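Local coordinates for minor structural protein 5 (Lactococcus phage Tuc2009, PDB 5E7T) that is a minor structural protein of the virion, probably a baseplate component with a carbohydrate-binding-like domain that may help the phage attach to its host, at residues N98-Q112 with Q169-Q182. Residues are numbered along the deposited sequence; the frame is centred on the assembly and turned at random.
Sequences NVPAGTTISAFWMRQ and QEGSFTIRVRNPKQ. With SO4 (sulfate ion), chain H.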
ATOM      1  N   ASN B  98      30.533  55.243 -34.320  1.00 65.40           N
ATOM      2  CA  ASN B  98      29.828  56.459 -34.745  1.00 67.70           C
ATOM      3  C   ASN B  98      29.607  57.386 -33.583  1.00 72.53           C
ATOM      4  O   ASN B  98      28.515  57.436 -33.022  1.00 74.11           O
ATOM      5  CB  ASN B  98      28.509  56.136 -35.475  1.00 71.97           C
ATOM      6  CG  ASN B  98      28.623  55.037 -36.519  1.00 98.26           C
ATOM      7  OD1 ASN B  98      28.157  53.905 -36.308  1.00 89.85           O
ATOM      8  ND2 ASN B  98      29.261  55.338 -37.656  1.00 89.27           N
ATOM      9  N   VAL B  99      30.671  58.091 -33.200  1.00 68.29           N
ATOM     10  CA  VAL B  99      30.688  59.047 -32.099  1.00 67.73           C
ATOM     11  C   VAL B  99      31.109  60.424 -32.664  1.00 75.70           C
ATOM     12  O   VAL B  99      32.277  60.649 -33.017  1.00 74.77           O
ATOM     13  CB  VAL B  99      31.578  58.556 -30.934  1.00 69.37           C
ATOM     14  CG1 VAL B  99      31.686  59.609 -29.842  1.00 69.57           C
ATOM     15  CG2 VAL B  99      31.062  57.243 -30.361  1.00 68.08           C
ATOM     16  N   PRO B 100      30.140  61.353 -32.770  1.00 75.60           N
ATOM     17  CA  PRO B 100      30.424  62.671 -33.357  1.00 76.66           C
ATOM     18  C   PRO B 100      31.352  63.561 -32.538  1.00 83.64           C
ATOM     19  O   PRO B 100      31.859  63.144 -31.491  1.00 84.01           O
ATOM     20  CB  PRO B 100      29.033  63.294 -33.513  1.00 79.39           C
ATOM     21  CG  PRO B 100      28.083  62.175 -33.402  1.00 84.32           C
ATOM     22  CD  PRO B 100      28.714  61.231 -32.439  1.00 78.43           C
ATOM     23  N   ALA B 101      31.572  64.798 -33.038  1.00 81.41           N
ATOM     24  CA  ALA B 101      32.430  65.818 -32.449  1.00 81.71           C
ATOM     25  C   ALA B 101      32.060  66.207 -31.007  1.00 88.07           C
ATOM     26  O   ALA B 101      32.912  66.138 -30.104  1.00 87.71           O
ATOM     27  CB  ALA B 101      32.445  67.046 -33.335  1.00 83.64           C
ATOM     28  N   GLY B 102      30.802  66.603 -30.810  1.00 85.65           N
ATOM     29  CA  GLY B 102      30.307  67.038 -29.510  1.00 85.38           C
ATOM     30  C   GLY B 102      30.179  65.946 -28.475  1.00 87.11           C
ATOM     31  O   GLY B 102      30.157  66.237 -27.277  1.00 87.51           O
ATOM     32  N   THR B 103      30.114  64.685 -28.934  1.00 81.05           N
ATOM     33  CA  THR B 103      29.892  63.516 -28.090  1.00 78.73           C
ATOM     34  C   THR B 103      31.192  62.958 -27.476  1.00 78.24           C
ATOM     35  O   THR B 103      32.170  62.659 -28.167  1.00 76.71           O
ATOM     36  CB  THR B 103      29.068  62.477 -28.838  1.00 82.72           C
ATOM     37  OG1 THR B 103      28.061  63.171 -29.578  1.00 82.91           O
ATOM     38  CG2 THR B 103      28.403  61.492 -27.901  1.00 80.34           C
ATOM     39  N   THR B 104      31.134  62.798 -26.154  1.00 72.62           N
ATOM     40  CA  THR B 104      32.175  62.349 -25.253  1.00 70.95           C
ATOM     41  C   THR B 104      31.849  60.971 -24.647  1.00 74.74           C
ATOM     42  O   THR B 104      30.723  60.718 -24.200  1.00 75.85           O
ATOM     43  CB  THR B 104      32.362  63.448 -24.209  1.00 75.57           C
ATOM     44  OG1 THR B 104      32.931  64.572 -24.872  1.00 77.38           O
ATOM     45  CG2 THR B 104      33.225  63.034 -23.032  1.00 72.46           C
ATOM     46  N   ILE B 105      32.859  60.095 -24.637  1.00 67.87           N
ATOM     47  CA  ILE B 105      32.793  58.753 -24.084  1.00 65.07           C
ATOM     48  C   ILE B 105      33.357  58.804 -22.664  1.00 70.39           C
ATOM     49  O   ILE B 105      34.502  59.230 -22.476  1.00 72.61           O
ATOM     50  CB  ILE B 105      33.615  57.791 -24.974  1.00 65.58           C
ATOM     51  CG1 ILE B 105      33.006  57.640 -26.372  1.00 65.54           C
ATOM     52  CG2 ILE B 105      33.852  56.447 -24.296  1.00 65.29           C
ATOM     53  CD1 ILE B 105      31.713  56.782 -26.483  1.00 77.05           C
ATOM     54  N   SER B 106      32.575  58.362 -21.679  1.00 64.47           N
ATOM     55  CA  SER B 106      33.034  58.285 -20.299  1.00 63.41           C
ATOM     56  C   SER B 106      32.489  57.029 -19.619  1.00 66.73           C
ATOM     57  O   SER B 106      31.496  56.467 -20.071  1.00 65.65           O
ATOM     58  CB  SER B 106      32.679  59.546 -19.526  1.00 67.57           C
ATOM     59  OG  SER B 106      31.287  59.610 -19.271  1.00 77.84           O
ATOM     60  N   ALA B 107      33.164  56.592 -18.536  1.00 63.84           N
ATOM     61  CA  ALA B 107      32.906  55.397 -17.716  1.00 62.55           C
ATOM     62  C   ALA B 107      32.666  54.190 -18.605  1.00 65.83           C
ATOM     63  O   ALA B 107      31.624  53.540 -18.544  1.00 65.81           O
ATOM     64  CB  ALA B 107      31.761  55.628 -16.747  1.00 63.79           C
ATOM     65  N   PHE B 108      33.626  53.959 -19.500  1.00 61.66           N
ATOM     66  CA  PHE B 108      33.566  52.879 -20.467  1.00 60.04           C
ATOM     67  C   PHE B 108      34.358  51.735 -19.901  1.00 61.53           C
ATOM     68  O   PHE B 108      35.593  51.738 -20.003  1.00 62.84           O
ATOM     69  CB  PHE B 108      34.101  53.340 -21.856  1.00 61.19           C
ATOM     70  CG  PHE B 108      33.942  52.326 -22.966  1.00 61.26           C
ATOM     71  CD1 PHE B 108      33.023  51.278 -22.856  1.00 62.64           C
ATOM     72  CD2 PHE B 108      34.696  52.421 -24.127  1.00 63.18           C
ATOM     73  CE1 PHE B 108      32.895  50.325 -23.870  1.00 63.24           C
ATOM     74  CE2 PHE B 108      34.559  51.470 -25.155  1.00 65.43           C
ATOM     75  CZ  PHE B 108      33.666  50.428 -25.017  1.00 63.14           C
ATOM     76  N   TRP B 109      33.653  50.765 -19.296  1.00 54.78           N
ATOM     77  CA  TRP B 109      34.280  49.608 -18.654  1.00 54.31           C
ATOM     78  C   TRP B 109      33.369  48.388 -18.439  1.00 63.14           C
ATOM     79  O   TRP B 109      32.162  48.475 -18.662  1.00 64.89           O
ATOM     80  CB  TRP B 109      34.920  50.010 -17.312  1.00 52.70           C
ATOM     81  CG  TRP B 109      34.207  51.065 -16.498  1.00 54.17           C
ATOM     82  CD1 TRP B 109      34.693  52.294 -16.162  1.00 57.51           C
ATOM     83  CD2 TRP B 109      32.930  50.942 -15.826  1.00 54.35           C
ATOM     84  NE1 TRP B 109      33.788  52.961 -15.365  1.00 57.88           N
ATOM     85  CE2 TRP B 109      32.696  52.157 -15.148  1.00 58.70           C
ATOM     86  CE3 TRP B 109      31.928  49.953 -15.795  1.00 54.88           C
ATOM     87  CZ2 TRP B 109      31.529  52.391 -14.422  1.00 58.12           C
ATOM     88  CZ3 TRP B 109      30.796  50.175 -15.036  1.00 56.50           C
ATOM     89  CH2 TRP B 109      30.596  51.387 -14.380  1.00 57.91           C
ATOM     90  N   MET B 110      33.968  47.238 -18.018  1.00 60.94           N
ATOM     91  CA  MET B 110      33.289  45.990 -17.621  1.00 60.91           C
ATOM     92  C   MET B 110      33.617  45.884 -16.151  1.00 65.44           C
ATOM     93  O   MET B 110      34.786  45.705 -15.789  1.00 65.58           O
ATOM     94  CB  MET B 110      33.839  44.780 -18.353  1.00 62.36           C
ATOM     95  CG  MET B 110      33.210  44.549 -19.671  1.00 65.82           C
ATOM     96  SD  MET B 110      34.108  43.241 -20.503  1.00 68.62           S
ATOM     97  CE  MET B 110      33.464  43.413 -22.071  1.00 65.80           C
ATOM     98  N   ARG B 111      32.618  46.105 -15.296  1.00 61.12           N
ATOM     99  CA  ARG B 111      32.910  46.212 -13.880  1.00 60.10           C
ATOM    100  C   ARG B 111      31.907  45.572 -12.929  1.00 61.45           C
ATOM    101  O   ARG B 111      30.687  45.691 -13.116  1.00 60.88           O
ATOM    102  CB  ARG B 111      33.073  47.721 -13.565  1.00 58.56           C
ATOM    103  CG  ARG B 111      32.745  48.214 -12.152  1.00 63.34           C
ATOM    104  CD  ARG B 111      33.067  49.685 -11.952  1.00 61.96           C
ATOM    105  NE  ARG B 111      34.358  50.055 -12.528  1.00 59.32           N
ATOM    106  CZ  ARG B 111      34.853  51.291 -12.592  1.00 73.85           C
ATOM    107  NH1 ARG B 111      34.178  52.316 -12.074  1.00 46.75           N
ATOM    108  NH2 ARG B 111      36.022  51.512 -13.183  1.00 66.21           N
ATOM    109  N   GLN B 112      32.466  44.928 -11.877  1.00 55.65           N
ATOM    110  CA  GLN B 112      31.757  44.399 -10.711  1.00 55.57           C
ATOM    111  C   GLN B 112      31.963  45.524  -9.708  1.00 61.51           C
ATOM    112  O   GLN B 112      33.103  45.985  -9.539  1.00 61.88           O
ATOM    113  CB  GLN B 112      32.411  43.125 -10.166  1.00 55.43           C
ATOM    114  CG  GLN B 112      31.780  41.841 -10.632  1.00 61.97           C
ATOM    115  CD  GLN B 112      32.448  40.644  -9.995  1.00 84.00           C
ATOM    116  OE1 GLN B 112      33.677  40.501 -10.029  1.00 76.62           O
ATOM    117  NE2 GLN B 112      31.649  39.707  -9.480  1.00 75.61           N
ATOM    118  N   GLN B 169      25.005  65.402 -29.833  1.00 76.07           N
ATOM    119  CA  GLN B 169      24.585  64.301 -30.688  1.00 75.56           C
ATOM    120  C   GLN B 169      24.676  62.934 -30.063  1.00 79.32           C
ATOM    121  O   GLN B 169      25.378  62.719 -29.070  1.00 79.12           O
ATOM    122  CB  GLN B 169      25.356  64.322 -31.998  1.00 76.66           C
ATOM    123  CG  GLN B 169      24.962  65.446 -32.939  1.00 92.01           C
ATOM    124  CD  GLN B 169      26.012  65.588 -34.001  1.00115.61           C
ATOM    125  OE1 GLN B 169      27.105  66.122 -33.760  1.00111.47           O
ATOM    126  NE2 GLN B 169      25.733  65.046 -35.179  1.00111.13           N
ATOM    127  N   GLU B 170      23.945  61.997 -30.663  1.00 74.70           N
ATOM    128  CA  GLU B 170      23.912  60.604 -30.250  1.00 71.56           C
ATOM    129  C   GLU B 170      25.222  59.996 -30.657  1.00 75.35           C
ATOM    130  O   GLU B 170      25.770  60.331 -31.716  1.00 75.71           O
ATOM    131  CB  GLU B 170      22.775  59.876 -30.978  1.00 72.74           C
ATOM    132  CG  GLU B 170      22.598  58.425 -30.597  1.00 75.96           C
ATOM    133  CD  GLU B 170      21.546  57.722 -31.421  1.00 95.15           C
ATOM    134  OE1 GLU B 170      21.794  57.474 -32.624  1.00 78.33           O
ATOM    135  OE2 GLU B 170      20.465  57.427 -30.863  1.00 95.99           O
ATOM    136  N   GLY B 171      25.691  59.088 -29.820  1.00 70.33           N
ATOM    137  CA  GLY B 171      26.883  58.304 -30.071  1.00 67.95           C
ATOM    138  C   GLY B 171      26.518  56.845 -30.022  1.00 70.46           C
ATOM    139  O   GLY B 171      25.641  56.446 -29.244  1.00 70.59           O
ATOM    140  N   SER B 172      27.191  56.042 -30.849  1.00 66.30           N
ATOM    141  CA  SER B 172      26.999  54.584 -30.894  1.00 65.24           C
ATOM    142  C   SER B 172      28.240  53.860 -31.399  1.00 67.01           C
ATOM    143  O   SER B 172      29.068  54.448 -32.090  1.00 66.99           O
ATOM    144  CB  SER B 172      25.781  54.201 -31.737  1.00 67.91           C
ATOM    145  OG  SER B 172      25.830  54.846 -32.998  1.00 76.42           O
ATOM    146  N   PHE B 173      28.376  52.592 -31.029  1.00 61.20           N
ATOM    147  CA  PHE B 173      29.444  51.725 -31.504  1.00 59.85           C
ATOM    148  C   PHE B 173      28.987  50.275 -31.454  1.00 64.09           C
ATOM    149  O   PHE B 173      28.001  49.968 -30.789  1.00 63.59           O
ATOM    150  CB  PHE B 173      30.791  51.937 -30.761  1.00 60.05           C
ATOM    151  CG  PHE B 173      30.784  51.709 -29.270  1.00 60.18           C
ATOM    152  CD1 PHE B 173      30.899  50.426 -28.745  1.00 62.01           C
ATOM    153  CD2 PHE B 173      30.658  52.776 -28.388  1.00 61.56           C
ATOM    154  CE1 PHE B 173      30.864  50.218 -27.367  1.00 61.67           C
ATOM    155  CE2 PHE B 173      30.608  52.566 -27.011  1.00 62.76           C
ATOM    156  CZ  PHE B 173      30.710  51.292 -26.512  1.00 60.17           C
ATOM    157  N   THR B 174      29.692  49.397 -32.166  1.00 60.40           N
ATOM    158  CA  THR B 174      29.422  47.967 -32.154  1.00 59.54           C
ATOM    159  C   THR B 174      30.713  47.336 -31.747  1.00 62.16           C
ATOM    160  O   THR B 174      31.762  47.696 -32.279  1.00 63.05           O
ATOM    161  CB  THR B 174      28.880  47.498 -33.479  1.00 65.90           C
ATOM    162  OG1 THR B 174      27.796  48.361 -33.859  1.00 71.86           O
ATOM    163  CG2 THR B 174      28.413  46.085 -33.413  1.00 59.30           C
ATOM    164  N   ILE B 175      30.652  46.484 -30.728  1.00 57.07           N
ATOM    165  CA  ILE B 175      31.801  45.833 -30.112  1.00 55.60           C
ATOM    166  C   ILE B 175      31.618  44.338 -30.076  1.00 62.32           C
ATOM    167  O   ILE B 175      30.511  43.848 -29.844  1.00 64.24           O
ATOM    168  CB  ILE B 175      32.077  46.426 -28.694  1.00 57.71           C
ATOM    169  CG1 ILE B 175      33.433  45.943 -28.111  1.00 57.20           C
ATOM    170  CG2 ILE B 175      30.909  46.199 -27.718  1.00 57.03           C
ATOM    171  CD1 ILE B 175      33.808  46.495 -26.724  1.00 60.25           C
ATOM    172  N   ARG B 176      32.708  43.616 -30.306  1.00 58.49           N
ATOM    173  CA  ARG B 176      32.747  42.172 -30.238  1.00 57.51           C
ATOM    174  C   ARG B 176      33.598  41.819 -29.042  1.00 62.83           C
ATOM    175  O   ARG B 176      34.649  42.428 -28.850  1.00 64.67           O
ATOM    176  CB  ARG B 176      33.297  41.591 -31.523  1.00 53.10           C
ATOM    177  CG  ARG B 176      32.278  41.690 -32.630  1.00 55.00           C
ATOM    178  CD  ARG B 176      32.833  41.192 -33.923  1.00 62.97           C
ATOM    179  NE  ARG B 176      31.808  41.153 -34.958  1.00 72.67           N
ATOM    180  CZ  ARG B 176      32.020  40.700 -36.187  1.00 76.80           C
ATOM    181  NH1 ARG B 176      33.213  40.230 -36.530  1.00 49.93           N
ATOM    182  NH2 ARG B 176      31.041  40.704 -37.080  1.00 63.85           N
ATOM    183  N   VAL B 177      33.103  40.931 -28.178  1.00 57.08           N
ATOM    184  CA  VAL B 177      33.821  40.537 -26.977  1.00 54.99           C
ATOM    185  C   VAL B 177      34.101  39.045 -27.073  1.00 61.29           C
ATOM    186  O   VAL B 177      33.170  38.256 -27.199  1.00 63.35           O
ATOM    187  CB  VAL B 177      33.035  40.936 -25.715  1.00 57.50           C
ATOM    188  CG1 VAL B 177      33.635  40.312 -24.468  1.00 56.66           C
ATOM    189  CG2 VAL B 177      32.949  42.453 -25.575  1.00 56.70           C
ATOM    190  N   ARG B 178      35.394  38.674 -27.081  1.00 56.70           N
ATOM    191  CA  ARG B 178      35.909  37.309 -27.209  1.00 55.15           C
ATOM    192  C   ARG B 178      36.756  36.935 -25.977  1.00 59.33           C
ATOM    193  O   ARG B 178      37.522  37.751 -25.474  1.00 57.99           O
ATOM    194  CB  ARG B 178      36.739  37.196 -28.498  1.00 49.93           C
ATOM    195  CG  ARG B 178      37.449  35.873 -28.697  1.00 43.97           C
ATOM    196  CD  ARG B 178      38.200  35.874 -30.005  1.00 45.18           C
ATOM    197  NE  ARG B 178      39.593  36.290 -29.859  1.00 53.38           N
ATOM    198  CZ  ARG B 178      40.401  36.537 -30.885  1.00 76.84           C
ATOM    199  NH1 ARG B 178      39.962  36.417 -32.129  1.00 64.54           N
ATOM    200  NH2 ARG B 178      41.656  36.908 -30.675  1.00 76.68           N
ATOM    201  N   ASN B 179      36.596  35.690 -25.513  1.00 56.54           N
ATOM    202  CA  ASN B 179      37.272  35.062 -24.385  1.00 55.32           C
ATOM    203  C   ASN B 179      37.436  35.965 -23.128  1.00 59.72           C
ATOM    204  O   ASN B 179      38.564  36.122 -22.623  1.00 60.31           O
ATOM    205  CB  ASN B 179      38.604  34.491 -24.817  1.00 53.46           C
ATOM    206  CG  ASN B 179      38.605  33.565 -26.006  1.00 70.28           C
ATOM    207  OD1 ASN B 179      39.576  33.559 -26.772  1.00 65.68           O
ATOM    208  ND2 ASN B 179      37.571  32.731 -26.167  1.00 57.52           N
ATOM    209  N   PRO B 180      36.334  36.539 -22.570  1.00 54.67           N
ATOM    210  CA  PRO B 180      36.484  37.315 -21.328  1.00 53.44           C
ATOM    211  C   PRO B 180      36.946  36.397 -20.192  1.00 57.24           C
ATOM    212  O   PRO B 180      36.571  35.224 -20.150  1.00 58.65           O
ATOM    213  CB  PRO B 180      35.081  37.877 -21.095  1.00 55.12           C
ATOM    214  CG  PRO B 180      34.170  36.905 -21.737  1.00 59.87           C
ATOM    215  CD  PRO B 180      34.910  36.430 -22.963  1.00 55.88           C
ATOM    216  N   LYS B 181      37.803  36.906 -19.316  1.00 51.89           N
ATOM    217  CA  LYS B 181      38.357  36.128 -18.221  1.00 50.76           C
ATOM    218  C   LYS B 181      38.575  36.970 -17.019  1.00 56.71           C
ATOM    219  O   LYS B 181      39.005  38.126 -17.112  1.00 57.33           O
ATOM    220  CB  LYS B 181      39.702  35.484 -18.617  1.00 52.83           C
ATOM    221  CG  LYS B 181      40.124  34.299 -17.727  1.00 55.05           C
ATOM    222  CD  LYS B 181      41.554  33.878 -17.940  1.00 49.09           C
ATOM    223  CE  LYS B 181      41.869  32.629 -17.166  1.00 57.25           C
ATOM    224  NZ  LYS B 181      43.330  32.358 -17.103  1.00 57.04           N
ATOM    225  N   GLN B 182      38.312  36.359 -15.869  1.00 53.91           N
ATOM    226  CA  GLN B 182      38.574  36.899 -14.547  1.00 53.03           C
ATOM    227  C   GLN B 182      39.168  35.730 -13.784  1.00 57.67           C
ATOM    228  O   GLN B 182      38.621  34.616 -13.815  1.00 58.30           O
ATOM    229  CB  GLN B 182      37.304  37.417 -13.862  1.00 53.64           C
ATOM    230  CG  GLN B 182      37.585  37.740 -12.405  1.00 53.58           C
ATOM    231  CD  GLN B 182      36.389  38.117 -11.613  1.00 68.22           C
ATOM    232  OE1 GLN B 182      36.224  39.279 -11.276  1.00 63.80           O
ATOM    233  NE2 GLN B 182      35.577  37.137 -11.227  1.00 62.92           N
TER
HETATM  234  S   SO4 H 302      36.024  57.650 -16.615  1.00133.19           S
HETATM  235  O1  SO4 H 302      37.243  58.339 -16.209  1.00132.53           O
HETATM  236  O2  SO4 H 302      35.112  57.538 -15.464  1.00133.57           O
HETATM  237  O3  SO4 H 302      35.382  58.431 -17.678  1.00131.10           O
HETATM  238  O4  SO4 H 302      36.372  56.289 -17.097  1.00134.47           O
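Phe108 and Phe173 meet from opposite directions across the interior: their centroids lie 4.9 Å apart with planes at 48°, an oblique pairing. The side chain of Phe108 leaves its backbone toward strand 171-178, a chi1 of -174° sets its ring opposite its own backbone nitrogen, and the ring tip, CE1 and CZ, meets Phe173 CZ. The first bond of the Phe173 side chain does not aim at segment 98-112, but the end of its ring comes nearer. Ile105 and Ile175 add apolar contacts to this pair, Ile105 CD1 approaching Phe173 CE2 at 4.4 Å. Farther along the strands, Met110 and Val177 reach tip to tip, the methionine's extended chain bringing CE to 3.7 Å from Val177 CG2. These residues line the core of a beta-sandwich, the jelly-roll-like architecture expected of a galactose-binding-type domain: strands 104-114 and 171-184 belong to separate antiparallel sheets, and the axes of 108-112 and 171-178 pass 12.3 Å apart at 42°, a separation filled by side chains. At one end the layers are joined by the loop that leaves strand 85-98. There Asn98 and Ser172 form an antiparallel hydrogen-bonded pair within one sheet, with Asn98 N to Ser172 O at 2.8 Å and the reciprocal bond from Ser172 N approaching Asn98 O from above its carbonyl plane. Thr103 OG1 donates to Gln169 O at 2.8 Å, also from well above the carbonyl plane, while its CG2 methyl lies beside Gln169 O and the Gly171 backbone. Pro100 obliquely crosses the Gln169 side chain, its CB 3.4 Å from Gln169 OE1, and the carboxylate of neighbouring Glu170 is salt-bridged to Lys59.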